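Local atomic coordinates of 3'-5'-exonuclease (Saccharomyces cerevisiae, PDB entry 3E2V), a protein that probably cuts double-stranded DNA as a magnesium-dependent TatD-type nuclease, with endonuclease activity and exonuclease activity that works from the 3' end. Residues Asp23-Gly28 with Asp303-Glu308; Gly275-Ser280 with Leu299-Ala304; Pro331-Val336 with Leu350-Gly355. One frame throughout, in Å; residues are numbered along the deposited sequence.

Contact 1: residues Asp23-Gly28 with Asp303-Glu308; sequences DPMFHG and DAPWCE. With MG (magnesium ion), chain E.
With its CG anti to the backbone N (chi1 -169°), Asp23 sets that atom against the ring of Pro305, whereas Met25, bent at chi3 (-109°), brings its methyl CE to the indole of Trp306. Asp23 OD2 lies 3.6 Å from Pro305 CG and also accepts a hydrogen bond from Met25 N at 2.9 Å, an Asx turn that fixes the carboxylate at the start of the 3-10 turn 24-26. Its other oxygen, OD1, receives a water that in turn accepts from Trp306 NE1, so the polar link between the segments is water-mediated. Met25 CE sits 3.5 Å from Trp306 CH2, and Pro305 CG lies over the centre of the indole. Phe26 meets the same proline, its CZ approaching Pro305 N to 3.5 Å, while Ala304 CB meets the Phe26 ring in plane at its edge. An alanine in place of Asp23 would probably leave Met25 N and the bridging water without their acceptor and the proline ring less closely packed. A cis peptide precedes Pro305, two residues beyond Asp303, which binds the magnesium ion together with His253. The contact thus lays the loop between strands 18-19 and 29-30 against the loop that runs from strand 298-300 to helix 316-325, beside the metal site.

Contact 2: residues Gly275-Ser280 with Leu299-Ala304; sequences GVNGCS and LLETDA. With MG (magnesium ion), chain E.
Val276 N donates to Leu299 O (2.8 Å), joining the last two parallel strands of the TIM-barrel sheet, 272-276 and 298-300, which helix 284-291 connects in a beta-alpha-beta unit. Glu301 N returns the bond to Val276 O, and past this point the chains diverge into the loops of the metal site. The tight part is the Glu301 carboxylate, wedged against Gly275 and Asn277. The side chain, extended beyond CG, carries it across to Gly275, with OE2 3.4 Å from Gly275 CA, where a side chain would collide with it. Its OE1 takes a hydrogen bond from Asn277 ND2 (2.8 Å, 151° at the hydrogen), approached from above the carboxylate plane, the amide plane standing 75° to it. Glu301 OE2 also accepts from His253 ND1 and Ser254 N; as second shell to the metal, Glu301 is likely to fix the rotation of the imidazole whose NE2 binds magnesium. Asn277 OD1 accepts from Ser280 N in an Asx motif at the 3-10 turn.

Farther along, the contact is looser and hydrated. A water accepts from Gly278 N and donates to Thr302 O, bridging the separated backbones. Asp303 touches Asn277 ND2 through its CB, their flat groups only 17° apart, and faces the hydrated metal: OD1 binds magnesium at 2.2 Å and also accepts from Asn20 ND2, while OD2 accepts from a metal-bound water at 2.8 Å.

Contact 3: residues Pro331-Val336 with Leu350-Gly355; sequences PAFKSV and LYMVKG. With GOL (glycerol), chain D.
Strands 334-336 and 351-353 run parallel with their axes 41° apart, pairing Ser335 with Met352 and Val336 with Val353 in a small two-stranded sheet. Met352 N donates to Lys334 O (2.8 Å) and Val336 N to Met352 O, before Lys354 N closes the ladder on Val336 O, reaching it from above the carbonyl plane. At the opposite end a water accepts from Lys334 N and donates to Leu350 O in place of a direct bond.

On the face of Lys334, Val336 and Tyr351, the aliphatic part of Lys334 crosses the tyrosine obliquely, CG lying 3.6 Å from CE1, and Val336 CG1 reaches Tyr351 CD1. On the face of Ser335 and Met352, the methionine brings SD to the edge of the Phe333 ring in a Met-aromatic contact, 5.5 Å from its centroid and 83° off the normal. Ahead of the strands, Phe333 and Leu350 lie side by side, pointing the same way, with CD1 of the phenylalanine 4.0 Å from CB of the leucine. Lys354, bent at chi4 (-63°), turns NZ back to Ser335 O in a weak hydrogen bond. A glycerol, probably from crystallisation, donates from O2 to Val353 O (2.7 Å) and accepts at O1 from Gly355 N.

This surface sheet lies apart from the barrel strands: Phe333 and Leu350 pack on helix 40-49, Met352 touches Cys360 just ahead of helix 362-373, and Tyr351 and Val353 meet Leu341 in the intervening loop.

Overall arrangement
From the N terminus, contact 1 opens first at 23-28 and closes, 275 residues on, at 303-308, thereby bringing an early loop of the barrel to the loop after its last strand. Contact 2 lies within this span: 275-280 pairs with 299-304 across a short helical connection, and the two contacts share Asp303 and Ala304. The disulfide Cys279-Cys307 joins them directly, their centres about 13 Å apart, and both reach the same magnesium ion. Contact 3 follows in series, closing the 14-residue step from 336 to 350 at the surface. It touches contact 1 where Gly355 packs on Glu308, but stays about 8 Å from contact 2 at the nearest atoms.

Contact 1: residues Asp23-Gly28 with Asp303-Glu308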
ATOM      1  N   ASP A  23       6.778   9.424   4.090  1.00 15.28           N
ATOM      2  CA  ASP A  23       6.097  10.680   3.843  1.00 15.46           C
ATOM      3  C   ASP A  23       6.754  11.828   4.605  1.00 15.04           C
ATOM      4  O   ASP A  23       7.132  11.652   5.759  1.00 15.64           O
ATOM      5  CB  ASP A  23       4.630  10.597   4.218  1.00 15.12           C
ATOM      6  CG  ASP A  23       3.881  11.799   3.720  1.00 16.65           C
ATOM      7  OD1 ASP A  23       3.429  11.774   2.564  1.00 19.07           O
ATOM      8  OD2 ASP A  23       3.819  12.793   4.458  1.00 16.59           O
ATOM      9  N   PRO A  24       6.929  12.996   3.953  1.00 15.13           N
ATOM     10  CA  PRO A  24       7.554  14.109   4.669  1.00 15.17           C
ATOM     11  C   PRO A  24       6.950  14.499   6.018  1.00 14.93           C
ATOM     12  O   PRO A  24       7.688  14.974   6.882  1.00 14.46           O
ATOM     13  CB  PRO A  24       7.478  15.255   3.658  1.00 15.95           C
ATOM     14  CG  PRO A  24       7.580  14.535   2.340  1.00 16.72           C
ATOM     15  CD  PRO A  24       6.671  13.348   2.546  1.00 15.31           C
ATOM     16  N   MET A  25       5.658  14.263   6.230  1.00 14.32           N
ATOM     17  CA  MET A  25       5.043  14.623   7.524  1.00 13.90           C
ATOM     18  C   MET A  25       5.686  13.847   8.689  1.00 14.27           C
ATOM     19  O   MET A  25       5.832  14.367   9.798  1.00 14.51           O
ATOM     20  CB  MET A  25       3.523  14.384   7.514  1.00 14.72           C
ATOM     21  CG  MET A  25       2.731  15.401   6.710  1.00 15.39           C
ATOM     22  SD  MET A  25       0.899  15.273   6.998  1.00 14.45           S
ATOM     23  CE  MET A  25       0.432  14.613   5.430  1.00 21.57           C
ATOM     24  N   PHE A  26       6.091  12.604   8.420  1.00 14.32           N
ATOM     25  CA  PHE A  26       6.750  11.787   9.439  1.00 14.44           C
ATOM     26  C   PHE A  26       8.187  12.232   9.712  1.00 14.44           C
ATOM     27  O   PHE A  26       8.828  11.798  10.682  1.00 15.21           O
ATOM     28  CB  PHE A  26       6.690  10.300   9.074  1.00 14.30           C
ATOM     29  CG  PHE A  26       5.294   9.745   9.075  1.00 13.88           C
ATOM     30  CD1 PHE A  26       4.404  10.080  10.090  1.00 14.79           C
ATOM     31  CD2 PHE A  26       4.865   8.877   8.059  1.00 14.21           C
ATOM     32  CE1 PHE A  26       3.098   9.563  10.095  1.00 16.04           C
ATOM     33  CE2 PHE A  26       3.582   8.339   8.061  1.00 14.16           C
ATOM     34  CZ  PHE A  26       2.692   8.686   9.081  1.00 16.06           C
ATOM     35  N   HIS A  27       8.676  13.115   8.844  1.00 14.95           N
ATOM     36  CA  HIS A  27       9.997  13.698   8.981  1.00 15.86           C
ATOM     37  C   HIS A  27       9.905  15.170   9.433  1.00 15.88           C
ATOM     38  O   HIS A  27      10.899  15.903   9.424  1.00 16.03           O
ATOM     39  CB  HIS A  27      10.771  13.462   7.684  1.00 16.40           C
ATOM     40  CG  HIS A  27      10.858  12.002   7.342  1.00 19.30           C
ATOM     41  ND1 HIS A  27      11.977  11.240   7.602  1.00 23.95           N
ATOM     42  CD2 HIS A  27       9.923  11.146   6.864  1.00 21.21           C
ATOM     43  CE1 HIS A  27      11.743   9.986   7.257  1.00 23.81           C
ATOM     44  NE2 HIS A  27      10.500   9.900   6.812  1.00 24.64           N
ATOM     45  N   GLY A  28       8.715  15.576   9.872  1.00 15.45           N
ATOM     46  CA  GLY A  28       8.509  16.900  10.443  1.00 15.19           C
ATOM     47  C   GLY A  28       8.228  17.994   9.429  1.00 15.41           C
ATOM     48  O   GLY A  28       8.201  19.179   9.795  1.00 16.01           O
ATOM     49  N   ASP A 303      -2.994   3.669   5.911  1.00 12.45           N
ATOM     50  CA  ASP A 303      -2.558   4.649   4.890  1.00 12.66           C
ATOM     51  C   ASP A 303      -1.941   5.889   5.532  1.00 12.72           C
ATOM     52  O   ASP A 303      -1.843   6.943   4.882  1.00 12.93           O
ATOM     53  CB  ASP A 303      -3.691   5.022   3.911  1.00 12.68           C
ATOM     54  CG  ASP A 303      -3.162   5.430   2.556  1.00 16.10           C
ATOM     55  OD1 ASP A 303      -2.174   4.809   2.090  1.00 14.79           O
ATOM     56  OD2 ASP A 303      -3.737   6.367   1.951  1.00 20.41           O
ATOM     57  N   ALA A 304      -1.492   5.752   6.784  1.00 12.25           N
ATOM     58  CA  ALA A 304      -0.894   6.908   7.484  1.00 12.14           C
ATOM     59  C   ALA A 304       0.210   7.530   6.598  1.00 12.67           C
ATOM     60  O   ALA A 304       0.997   6.807   5.969  1.00 12.63           O
ATOM     61  CB  ALA A 304      -0.350   6.480   8.797  1.00 13.45           C
ATOM     62  N   PRO A 305       0.288   8.862   6.528  1.00 12.98           N
ATOM     63  CA  PRO A 305      -0.407   9.856   7.346  1.00 13.65           C
ATOM     64  C   PRO A 305      -1.801  10.254   6.872  1.00 13.78           C
ATOM     65  O   PRO A 305      -2.393  11.172   7.450  1.00 14.29           O
ATOM     66  CB  PRO A 305       0.516  11.068   7.236  1.00 14.37           C
ATOM     67  CG  PRO A 305       0.973  11.005   5.801  1.00 13.44           C
ATOM     68  CD  PRO A 305       1.197   9.501   5.543  1.00 13.26           C
ATOM     69  N   TRP A 306      -2.296   9.606   5.822  1.00 14.86           N
ATOM     70  CA  TRP A 306      -3.611   9.887   5.242  1.00 14.84           C
ATOM     71  C   TRP A 306      -4.703   9.079   5.925  1.00 14.85           C
ATOM     72  O   TRP A 306      -4.429   8.239   6.792  1.00 13.97           O
ATOM     73  CB  TRP A 306      -3.583   9.527   3.751  1.00 16.95           C
ATOM     74  CG  TRP A 306      -2.330  10.014   3.081  1.00 19.40           C
ATOM     75  CD1 TRP A 306      -1.320   9.249   2.550  1.00 21.63           C
ATOM     76  CD2 TRP A 306      -1.943  11.375   2.895  1.00 22.90           C
ATOM     77  NE1 TRP A 306      -0.336  10.058   2.039  1.00 22.99           N
ATOM     78  CE2 TRP A 306      -0.689  11.367   2.236  1.00 22.83           C
ATOM     79  CE3 TRP A 306      -2.539  12.607   3.212  1.00 24.21           C
ATOM     80  CZ2 TRP A 306      -0.012  12.549   1.896  1.00 23.45           C
ATOM     81  CZ3 TRP A 306      -1.867  13.784   2.868  1.00 23.51           C
ATOM     82  CH2 TRP A 306      -0.616  13.741   2.216  1.00 22.68           C
ATOM     83  N   CYS A 307      -5.950   9.377   5.556  1.00 14.07           N
ATOM     84  CA  CYS A 307      -7.100   8.540   5.911  1.00 14.34           C
ATOM     85  C   CYS A 307      -7.461   8.505   7.392  1.00 15.26           C
ATOM     86  O   CYS A 307      -7.973   7.496   7.901  1.00 14.83           O
ATOM     87  CB  CYS A 307      -6.940   7.130   5.336  1.00 14.69           C
ATOM     88  SG  CYS A 307      -6.815   7.108   3.516  1.00 16.14           S
ATOM     89  N   GLU A 308      -7.239   9.630   8.077  1.00 15.72           N
ATOM     90  CA  GLU A 308      -7.736   9.779   9.456  1.00 17.08           C
ATOM     91  C   GLU A 308      -9.241   9.532   9.471  1.00 16.78           C
ATOM     92  O   GLU A 308      -9.956  10.021   8.608  1.00 16.75           O
ATOM     93  CB  GLU A 308      -7.439  11.188   9.972  1.00 17.43           C
ATOM     94  CG  GLU A 308      -7.798  11.410  11.426  1.00 20.31           C
ATOM     95  CD  GLU A 308      -7.638  12.861  11.871  1.00 19.32           C
ATOM     96  OE1 GLU A 308      -7.336  13.743  11.021  1.00 23.81           O
ATOM     97  OE2 GLU A 308      -7.847  13.132  13.081  1.00 23.52           O
TER
HETATM   98 MG    MG E 427      -1.922   4.604  -0.136  1.00 26.21          MG
HETATM   99  O   HOH W   1       2.438   9.534   1.425  1.00 31.35           O
HETATM  100  O   HOH W   2      -1.254   6.554  -0.127  1.00 32.00           O
HETATM  101  O   HOH W   3      -3.729   5.325  -0.645  1.00 37.34           O
HETATM  102  O   HOH W   4       0.057   4.087   0.085  1.00 36.38           O
HETATM  103  O   HOH W   5      -1.790   4.572  -2.710  1.00 26.60           O

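Contact 2: residues Gly275-Ser280 with Leu299-Ala304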
ATOM      1  N   GLY A 275      -7.727  -4.302   0.733  1.00 12.45           N
ATOM      2  CA  GLY A 275      -7.236  -3.464   1.832  1.00 12.24           C
ATOM      3  C   GLY A 275      -8.242  -2.393   2.224  1.00 12.42           C
ATOM      4  O   GLY A 275      -8.785  -1.679   1.368  1.00 13.43           O
ATOM      5  N   VAL A 276      -8.475  -2.288   3.533  1.00 12.09           N
ATOM      6  CA  VAL A 276      -9.466  -1.376   4.097  1.00 12.27           C
ATOM      7  C   VAL A 276      -8.785  -0.457   5.111  1.00 12.36           C
ATOM      8  O   VAL A 276      -8.169  -0.915   6.073  1.00 12.93           O
ATOM      9  CB  VAL A 276     -10.589  -2.182   4.782  1.00 11.82           C
ATOM     10  CG1 VAL A 276     -11.566  -1.275   5.569  1.00 14.07           C
ATOM     11  CG2 VAL A 276     -11.348  -3.005   3.748  1.00 13.17           C
ATOM     12  N   ASN A 277      -8.882   0.847   4.855  1.00 12.65           N
ATOM     13  CA  ASN A 277      -8.382   1.862   5.765  1.00 12.72           C
ATOM     14  C   ASN A 277      -9.490   2.885   6.036  1.00 13.51           C
ATOM     15  O   ASN A 277     -10.634   2.692   5.626  1.00 13.62           O
ATOM     16  CB  ASN A 277      -7.138   2.543   5.168  1.00 12.76           C
ATOM     17  CG  ASN A 277      -7.407   3.180   3.807  1.00 14.56           C
ATOM     18  OD1 ASN A 277      -8.451   3.804   3.589  1.00 15.28           O
ATOM     19  ND2 ASN A 277      -6.456   3.060   2.901  1.00 13.43           N
ATOM     20  N   GLY A 278      -9.156   3.984   6.704  1.00 13.21           N
ATOM     21  CA  GLY A 278     -10.173   4.978   7.044  1.00 13.45           C
ATOM     22  C   GLY A 278     -10.844   5.578   5.830  1.00 13.91           C
ATOM     23  O   GLY A 278     -12.027   5.918   5.890  1.00 14.92           O
ATOM     24  N   CYS A 279     -10.116   5.712   4.723  1.00 13.86           N
ATOM     25  CA  CYS A 279     -10.713   6.241   3.489  1.00 14.79           C
ATOM     26  C   CYS A 279     -11.779   5.295   2.906  1.00 14.71           C
ATOM     27  O   CYS A 279     -12.725   5.744   2.245  1.00 15.73           O
ATOM     28  CB  CYS A 279      -9.634   6.565   2.444  1.00 14.85           C
ATOM     29  SG  CYS A 279      -8.579   7.974   2.868  1.00 17.06           S
ATOM     30  N   SER A 280     -11.619   3.996   3.161  1.00 13.76           N
ATOM     31  CA  SER A 280     -12.564   2.964   2.750  1.00 14.50           C
ATOM     32  C   SER A 280     -13.855   2.992   3.568  1.00 14.41           C
ATOM     33  O   SER A 280     -14.736   2.173   3.303  1.00 15.24           O
ATOM     34  CB  SER A 280     -11.944   1.578   2.989  1.00 14.43           C
ATOM     35  OG  SER A 280     -10.666   1.475   2.384  1.00 14.34           O
ATOM     36  N   LEU A 299      -7.996  -7.076   4.489  1.00 13.91           N
ATOM     37  CA  LEU A 299      -6.776  -6.707   5.209  1.00 13.20           C
ATOM     38  C   LEU A 299      -6.903  -5.292   5.731  1.00 13.10           C
ATOM     39  O   LEU A 299      -7.576  -4.466   5.119  1.00 14.17           O
ATOM     40  CB  LEU A 299      -5.551  -6.807   4.294  1.00 12.69           C
ATOM     41  CG  LEU A 299      -5.409  -8.154   3.580  1.00 14.11           C
ATOM     42  CD1 LEU A 299      -4.198  -8.099   2.672  1.00 16.92           C
ATOM     43  CD2 LEU A 299      -5.301  -9.336   4.564  1.00 15.31           C
ATOM     44  N   LEU A 300      -6.287  -5.022   6.881  1.00 12.36           N
ATOM     45  CA  LEU A 300      -6.414  -3.709   7.518  1.00 12.59           C
ATOM     46  C   LEU A 300      -5.164  -2.873   7.279  1.00 12.52           C
ATOM     47  O   LEU A 300      -4.040  -3.395   7.214  1.00 12.76           O
ATOM     48  CB  LEU A 300      -6.612  -3.889   9.028  1.00 12.71           C
ATOM     49  CG  LEU A 300      -7.866  -4.641   9.463  1.00 13.25           C
ATOM     50  CD1 LEU A 300      -7.837  -4.913  10.977  1.00 13.78           C
ATOM     51  CD2 LEU A 300      -9.060  -3.788   9.098  1.00 16.14           C
ATOM     52  N   GLU A 301      -5.365  -1.560   7.187  1.00 12.64           N
ATOM     53  CA  GLU A 301      -4.278  -0.615   6.944  1.00 12.57           C
ATOM     54  C   GLU A 301      -4.722   0.743   7.400  1.00 12.63           C
ATOM     55  O   GLU A 301      -5.932   0.998   7.532  1.00 12.38           O
ATOM     56  CB  GLU A 301      -3.896  -0.537   5.457  1.00 13.91           C
ATOM     57  CG  GLU A 301      -5.049  -0.831   4.509  1.00 13.27           C
ATOM     58  CD  GLU A 301      -4.821  -0.263   3.111  1.00 15.04           C
ATOM     59  OE1 GLU A 301      -4.554   0.948   3.000  1.00 15.74           O
ATOM     60  OE2 GLU A 301      -4.933  -1.027   2.140  1.00 15.31           O
ATOM     61  N   THR A 302      -3.748   1.616   7.659  1.00 12.55           N
ATOM     62  CA  THR A 302      -4.080   3.006   8.000  1.00 13.04           C
ATOM     63  C   THR A 302      -3.921   3.967   6.828  1.00 13.30           C
ATOM     64  O   THR A 302      -4.624   4.985   6.744  1.00 12.82           O
ATOM     65  CB  THR A 302      -3.226   3.581   9.164  1.00 13.05           C
ATOM     66  OG1 THR A 302      -1.827   3.544   8.821  1.00 13.78           O
ATOM     67  CG2 THR A 302      -3.505   2.864  10.480  1.00 13.06           C
ATOM     68  N   ASP A 303      -2.994   3.669   5.911  1.00 12.45           N
ATOM     69  CA  ASP A 303      -2.558   4.649   4.890  1.00 12.66           C
ATOM     70  C   ASP A 303      -1.941   5.889   5.532  1.00 12.72           C
ATOM     71  O   ASP A 303      -1.843   6.943   4.882  1.00 12.93           O
ATOM     72  CB  ASP A 303      -3.691   5.022   3.911  1.00 12.68           C
ATOM     73  CG  ASP A 303      -3.162   5.430   2.556  1.00 16.10           C
ATOM     74  OD1 ASP A 303      -2.174   4.809   2.090  1.00 14.79           O
ATOM     75  OD2 ASP A 303      -3.737   6.367   1.951  1.00 20.41           O
ATOM     76  N   ALA A 304      -1.492   5.752   6.784  1.00 12.25           N
ATOM     77  CA  ALA A 304      -0.894   6.908   7.484  1.00 12.14           C
ATOM     78  C   ALA A 304       0.210   7.530   6.598  1.00 12.67           C
ATOM     79  O   ALA A 304       0.997   6.807   5.969  1.00 12.63           O
ATOM     80  CB  ALA A 304      -0.350   6.480   8.797  1.00 13.45           C
TER
HETATM   81 MG    MG E 427      -1.922   4.604  -0.136  1.00 26.21          MG
HETATM   82  O   HOH W   6      -6.915   5.006   8.183  1.00 14.41           O
HETATM   83  O   HOH W   2      -1.254   6.554  -0.127  1.00 32.00           O
HETATM   84  O   HOH W   3      -3.729   5.325  -0.645  1.00 37.34           O
HETATM   85  O   HOH W   4       0.057   4.087   0.085  1.00 36.38           O
HETATM   86  O   HOH W   5      -1.790   4.572  -2.710  1.00 26.60           O

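Contact 3: residues Pro331-Val336 with Leu350-Gly355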
ATOM      1  N   PRO A 331      -8.194  10.735  20.969  1.00 26.07           N
ATOM      2  CA  PRO A 331      -7.161  10.005  20.235  1.00 24.35           C
ATOM      3  C   PRO A 331      -6.348   9.106  21.168  1.00 23.33           C
ATOM      4  O   PRO A 331      -6.490   9.184  22.390  1.00 23.90           O
ATOM      5  CB  PRO A 331      -6.283  11.123  19.673  1.00 23.94           C
ATOM      6  CG  PRO A 331      -6.462  12.259  20.640  1.00 25.50           C
ATOM      7  CD  PRO A 331      -7.896  12.178  21.053  1.00 26.21           C
ATOM      8  N   ALA A 332      -5.486   8.258  20.606  1.00 21.21           N
ATOM      9  CA  ALA A 332      -4.773   7.256  21.409  1.00 19.85           C
ATOM     10  C   ALA A 332      -3.720   7.862  22.349  1.00 18.97           C
ATOM     11  O   ALA A 332      -3.327   7.250  23.350  1.00 18.68           O
ATOM     12  CB  ALA A 332      -4.132   6.215  20.500  1.00 19.87           C
ATOM     13  N   PHE A 333      -3.249   9.047  21.975  1.00 18.45           N
ATOM     14  CA  PHE A 333      -2.230   9.815  22.698  1.00 18.94           C
ATOM     15  C   PHE A 333      -2.631  11.269  22.499  1.00 19.50           C
ATOM     16  O   PHE A 333      -3.392  11.573  21.584  1.00 20.65           O
ATOM     17  CB  PHE A 333      -0.845   9.582  22.073  1.00 18.26           C
ATOM     18  CG  PHE A 333      -0.364   8.162  22.183  1.00 18.09           C
ATOM     19  CD1 PHE A 333       0.371   7.755  23.284  1.00 17.61           C
ATOM     20  CD2 PHE A 333      -0.674   7.224  21.200  1.00 18.32           C
ATOM     21  CE1 PHE A 333       0.802   6.441  23.409  1.00 17.97           C
ATOM     22  CE2 PHE A 333      -0.244   5.902  21.312  1.00 18.05           C
ATOM     23  CZ  PHE A 333       0.485   5.509  22.422  1.00 17.25           C
ATOM     24  N   LYS A 334      -2.122  12.171  23.339  1.00 20.51           N
ATOM     25  CA  LYS A 334      -2.451  13.588  23.191  1.00 21.42           C
ATOM     26  C   LYS A 334      -1.990  14.046  21.813  1.00 20.91           C
ATOM     27  O   LYS A 334      -0.906  13.666  21.384  1.00 20.47           O
ATOM     28  CB  LYS A 334      -1.736  14.435  24.251  1.00 22.45           C
ATOM     29  CG  LYS A 334      -2.088  15.933  24.208  1.00 26.65           C
ATOM     30  CD  LYS A 334      -3.572  16.164  24.433  1.00 30.41           C
ATOM     31  CE  LYS A 334      -4.015  17.597  24.166  1.00 33.31           C
ATOM     32  NZ  LYS A 334      -5.513  17.640  24.078  1.00 33.10           N
ATOM     33  N   SER A 335      -2.810  14.854  21.146  1.00 21.06           N
ATOM     34  CA  SER A 335      -2.561  15.337  19.786  1.00 21.77           C
ATOM     35  C   SER A 335      -2.418  16.851  19.846  1.00 21.52           C
ATOM     36  O   SER A 335      -3.274  17.531  20.413  1.00 23.14           O
ATOM     37  CB  SER A 335      -3.744  14.952  18.898  1.00 22.44           C
ATOM     38  OG  SER A 335      -3.550  15.278  17.535  1.00 27.74           O
ATOM     39  N   VAL A 336      -1.323  17.377  19.298  1.00 19.55           N
ATOM     40  CA  VAL A 336      -1.065  18.827  19.294  1.00 19.32           C
ATOM     41  C   VAL A 336      -0.883  19.336  17.871  1.00 19.17           C
ATOM     42  O   VAL A 336      -0.611  18.558  16.946  1.00 18.40           O
ATOM     43  CB  VAL A 336       0.192  19.189  20.119  1.00 19.56           C
ATOM     44  CG1 VAL A 336      -0.007  18.896  21.609  1.00 20.83           C
ATOM     45  CG2 VAL A 336       1.439  18.470  19.593  1.00 19.86           C
ATOM     46  N   LEU A 350       4.355  10.499  24.936  1.00 20.38           N
ATOM     47  CA  LEU A 350       4.269  10.442  23.479  1.00 19.39           C
ATOM     48  C   LEU A 350       3.102  11.263  22.964  1.00 18.48           C
ATOM     49  O   LEU A 350       1.984  11.186  23.489  1.00 18.82           O
ATOM     50  CB  LEU A 350       4.126   8.976  23.049  1.00 18.74           C
ATOM     51  CG  LEU A 350       5.324   8.071  23.363  1.00 20.40           C
ATOM     52  CD1 LEU A 350       4.931   6.590  23.207  1.00 21.96           C
ATOM     53  CD2 LEU A 350       6.549   8.396  22.518  1.00 23.13           C
ATOM     54  N   TYR A 351       3.360  12.045  21.919  1.00 18.11           N
ATOM     55  CA  TYR A 351       2.378  12.974  21.366  1.00 17.62           C
ATOM     56  C   TYR A 351       2.208  12.794  19.868  1.00 17.48           C
ATOM     57  O   TYR A 351       3.184  12.501  19.179  1.00 16.90           O
ATOM     58  CB  TYR A 351       2.831  14.422  21.582  1.00 19.26           C
ATOM     59  CG  TYR A 351       2.703  14.932  22.997  1.00 20.92           C
ATOM     60  CD1 TYR A 351       1.626  15.737  23.360  1.00 22.53           C
ATOM     61  CD2 TYR A 351       3.675  14.645  23.952  1.00 22.02           C
ATOM     62  CE1 TYR A 351       1.510  16.230  24.656  1.00 23.96           C
ATOM     63  CE2 TYR A 351       3.556  15.127  25.259  1.00 23.00           C
ATOM     64  CZ  TYR A 351       2.477  15.916  25.584  1.00 23.24           C
ATOM     65  OH  TYR A 351       2.342  16.407  26.870  1.00 26.43           O
ATOM     66  N   MET A 352       0.978  12.990  19.396  1.00 16.76           N
ATOM     67  CA  MET A 352       0.617  12.947  17.974  1.00 16.20           C
ATOM     68  C   MET A 352       0.440  14.364  17.443  1.00 16.52           C
ATOM     69  O   MET A 352       0.392  15.329  18.221  1.00 16.96           O
ATOM     70  CB  MET A 352      -0.689  12.162  17.748  1.00 16.91           C
ATOM     71  CG  MET A 352      -0.667  10.751  18.356  1.00 16.17           C
ATOM     72  SD  MET A 352      -2.216   9.758  18.248  1.00 12.99           S
ATOM     73  CE  MET A 352      -2.198   9.317  16.505  1.00 19.86           C
ATOM     74  N   VAL A 353       0.370  14.472  16.117  1.00 15.85           N
ATOM     75  CA  VAL A 353       0.170  15.756  15.457  1.00 16.05           C
ATOM     76  C   VAL A 353      -1.231  15.790  14.858  1.00 17.29           C
ATOM     77  O   VAL A 353      -1.610  14.890  14.102  1.00 16.79           O
ATOM     78  CB  VAL A 353       1.233  15.982  14.359  1.00 15.52           C
ATOM     79  CG1 VAL A 353       0.883  17.240  13.551  1.00 17.32           C
ATOM     80  CG2 VAL A 353       2.634  16.054  14.974  1.00 16.11           C
ATOM     81  N   LYS A 354      -2.011  16.814  15.212  1.00 17.24           N
ATOM     82  CA  LYS A 354      -3.382  16.949  14.711  1.00 18.86           C
ATOM     83  C   LYS A 354      -3.377  16.929  13.186  1.00 18.10           C
ATOM     84  O   LYS A 354      -2.587  17.639  12.557  1.00 18.05           O
ATOM     85  CB  LYS A 354      -4.038  18.240  15.228  1.00 18.26           C
ATOM     86  CG  LYS A 354      -4.169  18.282  16.748  1.00 21.98           C
ATOM     87  CD  LYS A 354      -4.868  19.544  17.227  1.00 21.71           C
ATOM     88  CE  LYS A 354      -5.026  19.555  18.750  1.00 27.00           C
ATOM     89  NZ  LYS A 354      -5.891  18.443  19.268  1.00 31.50           N
ATOM     90  N   GLY A 355      -4.234  16.093  12.603  1.00 17.82           N
ATOM     91  CA  GLY A 355      -4.342  15.986  11.155  1.00 17.57           C
ATOM     92  C   GLY A 355      -3.405  14.986  10.500  1.00 17.20           C
ATOM     93  O   GLY A 355      -3.557  14.708   9.314  1.00 19.43           O
TER
HETATM   94  C1  GOL D 426      -4.802  12.855  13.765  1.00 27.62           C
HETATM   95  O1  GOL D 426      -5.569  13.972  14.188  1.00 26.92           O
HETATM   96  C2  GOL D 426      -4.004  12.240  14.908  1.00 26.86           C
HETATM   97  O2  GOL D 426      -3.133  13.194  15.456  1.00 28.63           O
HETATM   98  C3  GOL D 426      -4.931  11.751  16.023  1.00 26.97           C
HETATM   99  O3  GOL D 426      -5.354  10.424  15.768  1.00 24.21           O
HETATM  100  O   HOH W   7      -0.132  11.378  25.230  1.00 24.52           O